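Local coordinates for petrobactin biosynthesis protein AsbB (Bacillus anthracis, PDB 3TO3), which catalyses the ATP-dependent condensation of spermidine with citryl-spermidine intermediates in the biosynthesis of the siderophore petrobactin, at residues P478-T481 and K482-K485; Q57-D60 and E61-S65; E532-F535 and W536-V539. All coordinates share one frame; numbering follows the deposited sequence.

Contact 1: P478-T481 and K482-K485; sequences PDFT and KMHK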
loop_
_atom_site.group_PDB
_atom_site.type_symbol
_atom_site.label_atom_id
_atom_site.label_comp_id
_atom_site.label_asym_id
_atom_site.label_seq_id
_atom_site.Cartn_x
_atom_site.Cartn_y
_atom_site.Cartn_z
ATOM N N PRO B 478 15.103 34.842 -9.715
ATOM C CA PRO B 478 15.551 33.746 -10.573
ATOM C C PRO B 478 14.457 33.407 -11.572
ATOM O O PRO B 478 13.266 33.481 -11.226
ATOM C CB PRO B 478 15.774 32.587 -9.595
ATOM C CG PRO B 478 15.409 33.092 -8.259
ATOM C CD PRO B 478 14.645 34.354 -8.415
ATOM N N ASP B 479 14.850 33.029 -12.787
ATOM C CA ASP B 479 13.863 32.793 -13.819
ATOM C C ASP B 479 13.660 31.298 -13.887
ATOM O O ASP B 479 14.398 30.595 -14.590
ATOM C CB ASP B 479 14.470 33.250 -15.140
ATOM C CG ASP B 479 13.630 32.871 -16.331
ATOM O OD1 ASP B 479 12.469 32.450 -16.116
ATOM O OD2 ASP B 479 14.119 33.011 -17.480
ATOM N N PHE B 480 12.551 30.846 -13.300
ATOM C CA PHE B 480 12.345 29.418 -13.043
ATOM C C PHE B 480 12.031 28.656 -14.330
ATOM O O PHE B 480 12.327 27.469 -14.465
ATOM C CB PHE B 480 11.244 29.221 -12.011
ATOM C CG PHE B 480 11.517 29.920 -10.704
ATOM C CD1 PHE B 480 12.418 29.386 -9.786
ATOM C CD2 PHE B 480 10.887 31.118 -10.390
ATOM C CE1 PHE B 480 12.676 30.042 -8.561
ATOM C CE2 PHE B 480 11.148 31.772 -9.178
ATOM C CZ PHE B 480 12.043 31.233 -8.265
ATOM N N THR B 481 11.449 29.372 -15.278
ATOM C CA THR B 481 11.008 28.803 -16.527
ATOM C C THR B 481 12.149 28.150 -17.287
ATOM O O THR B 481 11.930 27.238 -18.089
ATOM C CB THR B 481 10.344 29.895 -17.349
ATOM O OG1 THR B 481 9.055 30.164 -16.770
ATOM C CG2 THR B 481 10.189 29.481 -18.787
ATOM N N LYS B 482 13.367 28.604 -17.023
ATOM C CA LYS B 482 14.545 28.018 -17.657
ATOM C C LYS B 482 15.101 26.737 -16.994
ATOM O O LYS B 482 15.911 26.026 -17.603
ATOM C CB LYS B 482 15.639 29.085 -17.809
ATOM C CG LYS B 482 15.377 29.994 -19.011
ATOM C CD LYS B 482 16.553 30.865 -19.367
ATOM C CE LYS B 482 16.194 31.782 -20.526
ATOM N NZ LYS B 482 16.202 31.110 -21.855
HETATM N N MSE B 483 14.693 26.486 -15.746
HETATM C CA MSE B 483 15.197 25.386 -14.898
HETATM C C MSE B 483 14.610 23.973 -15.051
HETATM O O MSE B 483 15.285 22.970 -14.791
HETATM C CB MSE B 483 15.063 25.792 -13.442
HETATM C CG MSE B 483 15.489 27.213 -13.239
HETATM SE SE MSE B 483 15.776 27.569 -11.374
HETATM C CE MSE B 483 16.195 29.492 -11.517
ATOM N N HIS B 484 13.317 23.909 -15.329
ATOM C CA HIS B 484 12.648 22.638 -15.536
ATOM C C HIS B 484 11.446 22.811 -16.465
ATOM O O HIS B 484 10.708 23.805 -16.376
ATOM C CB HIS B 484 12.226 22.006 -14.184
ATOM C CG HIS B 484 11.892 20.548 -14.285
ATOM N ND1 HIS B 484 10.608 20.089 -14.484
ATOM C CD2 HIS B 484 12.684 19.450 -14.267
ATOM C CE1 HIS B 484 10.621 18.772 -14.569
ATOM N NE2 HIS B 484 11.867 18.357 -14.437
ATOM N N LYS B 485 11.220 21.816 -17.309
ATOM C CA LYS B 485 10.087 21.826 -18.223
ATOM C C LYS B 485 8.712 21.987 -17.532
ATOM O O LYS B 485 7.755 22.446 -18.156
ATOM C CB LYS B 485 10.150 20.586 -19.130
ATOM C CG LYS B 485 8.828 20.092 -19.669
ATOM C CD LYS B 485 9.053 19.166 -20.869
ATOM C CE LYS B 485 9.641 19.931 -22.056
ATOM N NZ LYS B 485 10.080 19.038 -23.175
#
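Met483, present as selenomethionine, crosses Phe480 at a slant and ends against Pro478, presenting SE to one and CE to the other. Its chain is extended beyond CG (chi2 -165°, chi3 -177°), which carries the terminal methyl past the phenyl ring to the proline: Met483 CE stops 3.7 Å from Pro478 CB. Met483 SE lies 4.1 Å from Phe480 CD1, its line to the ring centroid 65° off the ring normal, an oblique Met-aromatic contact. Pro478 O sits over one face of the same ring, toward its rim.

The backbone beneath these side chains is a short 3-10 turn that opens at Phe480, with Met483 N bonded to Phe480 O at 2.9 Å. A weak bond of 3.3 Å joins Lys482 N to Asp479 O. On the flank of the turn, Asp479 OD2 lies 3.6 Å from Lys482 CG, touching the aliphatic part of the lysine, while Lys482 NZ stays 5.2 Å from Asp479 OD2, too far for a salt bridge. Helix 315-333 borders the turn, Trp327 meeting Pro478 and Ile324 meeting Phe480, whose ring also meets that of Phe496. His484 then N-caps helix 485-488 by bonding Thr486 N through ND1.

Contact 2: Q57-D60 and E61-S65; sequences QGLD and EDNKS
Asp60 places its CG between its own backbone N and carbonyl carbon (chi1 63°), which turns the carboxylate toward the loop and sets OD1 before the amides of the residues that follow. Leu59, its CG anti to the carbonyl carbon (chi1 -73°), instead spreads its two methyls along the returning chain. Asp60 OD1 accepts Lys64 N at 2.7 Å in a fairly straight bond that reaches it from above the carboxylate plane, and takes a second, weak one from Asp62 N at 3.1 Å. Between these amides, Asn63 N is bonded to Asp60 O at 2.8 Å, closing a type I beta turn from Asp60 to Asn63. Asn63 has positive phi (67°), which turns the chain back, and Asp60 N then bonds Lys64 O at 2.9 Å. The result is a 3:5 hairpin with a G1-type beta bulge at Asn63, braced by the Asp60 carboxylate. Leu59 CD1 lies 3.4 Å from Asn63 ND2, the two side chains running side by side, and Leu59 CD2 meets Ser65 CA at 3.7 Å where these residues form a non-hydrogen-bonded antiparallel pair. Asp60 OD2 has its own partner in Gln91 NE2. The hairpin links strands 52-59 and 65-74 of an antiparallel sheet; helix 100-110 packs beside it, with Val110 against Leu59 and Arg109 bonded to Leu59 O, and Glu61 touches Asn358 of the second subunit.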
loop_
_atom_site.group_PDB
_atom_site.type_symbol
_atom_site.label_atom_id
_atom_site.label_comp_id
_atom_site.label_asym_id
_atom_site.label_seq_id
_atom_site.Cartn_x
_atom_site.Cartn_y
_atom_site.Cartn_z
ATOM N N GLN B 57 -23.720 15.475 16.784
ATOM C CA GLN B 57 -24.694 14.484 16.304
ATOM C C GLN B 57 -24.052 13.341 15.516
ATOM O O GLN B 57 -23.120 13.553 14.747
ATOM C CB GLN B 57 -25.704 15.176 15.391
ATOM C CG GLN B 57 -26.607 16.175 16.074
ATOM C CD GLN B 57 -27.497 15.521 17.120
ATOM O OE1 GLN B 57 -27.983 14.397 16.928
ATOM N NE2 GLN B 57 -27.703 16.218 18.244
ATOM N N GLY B 58 -24.584 12.138 15.664
ATOM C CA GLY B 58 -24.218 11.035 14.780
ATOM C C GLY B 58 -25.369 10.042 14.637
ATOM O O GLY B 58 -26.453 10.244 15.200
ATOM N N LEU B 59 -25.143 8.978 13.868
ATOM C CA LEU B 59 -26.105 7.887 13.717
ATOM C C LEU B 59 -25.335 6.584 13.748
ATOM O O LEU B 59 -24.278 6.486 13.129
ATOM C CB LEU B 59 -26.829 7.975 12.370
ATOM C CG LEU B 59 -27.885 9.050 12.143
ATOM C CD1 LEU B 59 -28.389 8.989 10.677
ATOM C CD2 LEU B 59 -29.049 8.895 13.122
ATOM N N ASP B 60 -25.850 5.581 14.455
ATOM C CA ASP B 60 -25.185 4.283 14.483
ATOM C C ASP B 60 -25.548 3.498 13.241
ATOM O O ASP B 60 -26.255 3.999 12.378
ATOM C CB ASP B 60 -25.470 3.501 15.769
ATOM C CG ASP B 60 -26.929 3.144 15.947
ATOM O OD1 ASP B 60 -27.714 3.193 14.973
ATOM O OD2 ASP B 60 -27.285 2.772 17.084
ATOM N N GLU B 61 -25.050 2.277 13.126
ATOM C CA GLU B 61 -25.263 1.518 11.899
ATOM C C GLU B 61 -26.728 1.117 11.669
ATOM O O GLU B 61 -27.143 0.872 10.538
ATOM C CB GLU B 61 -24.314 0.317 11.832
ATOM C CG GLU B 61 -24.069 -0.380 13.157
ATOM C CD GLU B 61 -23.192 -1.613 13.006
ATOM O OE1 GLU B 61 -23.020 -2.334 14.013
ATOM O OE2 GLU B 61 -22.681 -1.863 11.887
ATOM N N ASP B 62 -27.507 1.098 12.743
ATOM C CA ASP B 62 -28.949 0.837 12.692
ATOM C C ASP B 62 -29.695 2.156 12.503
ATOM O O ASP B 62 -30.916 2.238 12.658
ATOM C CB ASP B 62 -29.428 0.115 13.945
ATOM C CG ASP B 62 -28.490 -0.986 14.365
ATOM O OD1 ASP B 62 -27.889 -1.620 13.466
ATOM O OD2 ASP B 62 -28.338 -1.203 15.590
ATOM N N ASN B 63 -28.929 3.212 12.259
ATOM C CA ASN B 63 -29.512 4.493 11.913
ATOM C C ASN B 63 -30.273 5.072 13.092
ATOM O O ASN B 63 -31.257 5.798 12.921
ATOM C CB ASN B 63 -30.448 4.317 10.715
ATOM C CG ASN B 63 -30.623 5.589 9.925
ATOM O OD1 ASN B 63 -31.728 6.123 9.840
ATOM N ND2 ASN B 63 -29.522 6.098 9.351
ATOM N N LYS B 64 -29.794 4.752 14.293
ATOM C CA LYS B 64 -30.335 5.330 15.519
ATOM C C LYS B 64 -29.410 6.458 16.000
ATOM O O LYS B 64 -28.162 6.335 15.974
ATOM C CB LYS B 64 -30.528 4.261 16.607
ATOM C CG LYS B 64 -31.192 4.778 17.881
ATOM C CD LYS B 64 -31.075 3.790 19.049
ATOM C CE LYS B 64 -31.148 4.530 20.392
ATOM N NZ LYS B 64 -31.040 3.645 21.595
ATOM N N SER B 65 -30.016 7.563 16.426
ATOM C CA SER B 65 -29.220 8.722 16.769
ATOM C C SER B 65 -28.278 8.473 17.957
ATOM O O SER B 65 -28.555 7.695 18.879
ATOM C CB SER B 65 -30.087 9.972 16.955
ATOM O OG SER B 65 -30.658 10.020 18.236
#

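Contact 3: E532-F535 and W536-V539; sequences EESF and WMIV. With EDO (1,2-ethanediol), chain H.
The first turns of helix 532-547 carry an edge-to-face aromatic pair, Phe535 and Trp536. The side chain of Phe535 is about 8 Å from that of the ATP-binding Tyr391 but about 14 Å from the bound ATP itself, so the pair lies behind the pocket rather than lining it. The edge of the phenyl ring stands over one face of the indole, where Phe535 CD2 lies 3.7 Å from Trp536 CE2, and the two planes are inclined at 67°. Different first torsions allow neighbours in sequence to meet this way: Phe535 has CG anti to its amide nitrogen (chi1 -178°), whereas Trp536 has CG beside it (chi1 -64°), and both side chains end up pointing the same way. One turn further on, Phe535 CE2 also reaches Val539 CG2, at 3.9 Å.

These contacts rest on regular alpha-helical spacing, in which Trp536 N bonds Glu532 O at 3.0 Å and Val539 N bonds Phe535 O at 3.1 Å. Around the aromatic pair, Val517, Ala521 and Leu524 of helix 502-528 and Leu414 of helix 410-432 pack on Phe535, while Pro591 and Leu592 of helix 591-600 lie against Trp536. The buried indole keeps a polar partner, NE1 being bonded to Thr77 OG1. That hydroxyl also bonds Glu532 OE1, while OE2 forms a salt bridge with Arg75, joining the helix start to residues from the N-terminal part of the chain. On the helix flank, Ser534 OG makes a weak 3.3 Å hydrogen bond to O1 of a 1,2-ethanediol molecule, probably from the crystallisation liquor.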
loop_
_atom_site.group_PDB
_atom_site.type_symbol
_atom_site.label_atom_id
_atom_site.label_comp_id
_atom_site.label_asym_id
_atom_site.label_seq_id
_atom_site.Cartn_x
_atom_site.Cartn_y
_atom_site.Cartn_z
ATOM N N GLU B 532 -3.454 35.141 26.976
ATOM C CA GLU B 532 -3.256 35.181 25.543
ATOM C C GLU B 532 -3.245 36.616 25.042
ATOM O O GLU B 532 -2.428 36.953 24.174
ATOM C CB GLU B 532 -4.308 34.342 24.813
ATOM C CG GLU B 532 -4.097 32.796 24.907
ATOM C CD GLU B 532 -5.378 32.041 24.526
ATOM O OE1 GLU B 532 -5.643 31.966 23.323
ATOM O OE2 GLU B 532 -6.151 31.581 25.412
ATOM N N GLU B 533 -4.129 37.444 25.607
ATOM C CA GLU B 533 -4.157 38.886 25.337
ATOM C C GLU B 533 -2.785 39.544 25.541
ATOM O O GLU B 533 -2.321 40.277 24.666
ATOM C CB GLU B 533 -5.219 39.611 26.194
ATOM C CG GLU B 533 -6.638 39.090 25.990
ATOM C CD GLU B 533 -6.941 37.785 26.770
ATOM O OE1 GLU B 533 -6.024 36.956 26.983
ATOM O OE2 GLU B 533 -8.108 37.595 27.180
ATOM N N SER B 534 -2.148 39.282 26.684
ATOM C CA SER B 534 -0.796 39.812 26.958
ATOM C C SER B 534 0.223 39.305 25.934
ATOM O O SER B 534 1.065 40.063 25.457
ATOM C CB SER B 534 -0.301 39.446 28.363
ATOM O OG SER B 534 -1.218 39.884 29.332
ATOM N N PHE B 535 0.165 38.015 25.624
ATOM C CA PHE B 535 1.049 37.436 24.611
ATOM C C PHE B 535 0.940 38.260 23.317
ATOM O O PHE B 535 1.949 38.747 22.806
ATOM C CB PHE B 535 0.677 35.967 24.366
ATOM C CG PHE B 535 1.548 35.266 23.370
ATOM C CD1 PHE B 535 2.538 34.378 23.795
ATOM C CD2 PHE B 535 1.353 35.453 22.010
ATOM C CE1 PHE B 535 3.351 33.709 22.871
ATOM C CE2 PHE B 535 2.155 34.795 21.069
ATOM C CZ PHE B 535 3.150 33.914 21.496
ATOM N N TRP B 536 -0.280 38.449 22.812
ATOM C CA TRP B 536 -0.440 39.138 21.535
ATOM C C TRP B 536 -0.125 40.633 21.622
ATOM O O TRP B 536 0.336 41.239 20.647
ATOM C CB TRP B 536 -1.803 38.830 20.869
ATOM C CG TRP B 536 -1.869 37.356 20.522
ATOM C CD1 TRP B 536 -2.603 36.384 21.157
ATOM C CD2 TRP B 536 -1.103 36.682 19.514
ATOM N NE1 TRP B 536 -2.347 35.152 20.583
ATOM C CE2 TRP B 536 -1.437 35.316 19.573
ATOM C CE3 TRP B 536 -0.178 37.107 18.553
ATOM C CZ2 TRP B 536 -0.878 34.380 18.709
ATOM C CZ3 TRP B 536 0.380 36.172 17.702
ATOM C CH2 TRP B 536 0.020 34.827 17.774
HETATM N N MSE B 537 -0.344 41.226 22.788
HETATM C CA MSE B 537 0.018 42.618 22.958
HETATM C C MSE B 537 1.535 42.819 22.961
HETATM O O MSE B 537 2.013 43.910 22.696
HETATM C CB MSE B 537 -0.617 43.211 24.220
HETATM C CG MSE B 537 -2.126 43.462 24.089
HETATM SE SE MSE B 537 -2.863 44.548 25.547
HETATM C CE MSE B 537 -2.827 43.254 26.995
ATOM N N ILE B 538 2.290 41.774 23.270
ATOM C CA ILE B 538 3.736 41.864 23.191
ATOM C C ILE B 538 4.189 41.724 21.764
ATOM O O ILE B 538 5.120 42.399 21.325
ATOM C CB ILE B 538 4.430 40.817 24.062
ATOM C CG1 ILE B 538 4.400 41.285 25.525
ATOM C CG2 ILE B 538 5.856 40.611 23.578
ATOM C CD1 ILE B 538 4.839 40.252 26.506
ATOM N N VAL B 539 3.517 40.833 21.043
ATOM C CA VAL B 539 3.817 40.623 19.643
ATOM C C VAL B 539 3.578 41.912 18.855
ATOM O O VAL B 539 4.453 42.353 18.099
ATOM C CB VAL B 539 3.039 39.436 19.059
ATOM C CG1 VAL B 539 3.256 39.352 17.548
ATOM C CG2 VAL B 539 3.510 38.146 19.722
HETATM C C1 EDO H . -1.328 38.666 32.748
HETATM O O1 EDO H . -2.180 38.014 31.823
HETATM C C2 EDO H . 0.073 38.143 32.504
HETATM O O2 EDO H . 0.726 38.120 33.778
#

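Overall arrangement
The three contacts are all local, yet each reflects its place in the fold. Contact 3 has the most buried residues, four of eight, its aromatic pair set among three other helices; contact 1 is a surface turn with a single buried ring, and contact 2 a partly buried hairpin loop, one residue of which touches the second subunit. Chemistry follows: rings and methyls dominate 532-539, a selenium-aromatic contact serves 478-485, and a carboxylate gripping backbone amides organises 57-65. Contacts 1 and 3 both fall in the FhuF-like region but border different helices, with centres about 43 Å apart. Contact 2 belongs to the antiparallel sheet, its centre about 54 Å from that of contact 1.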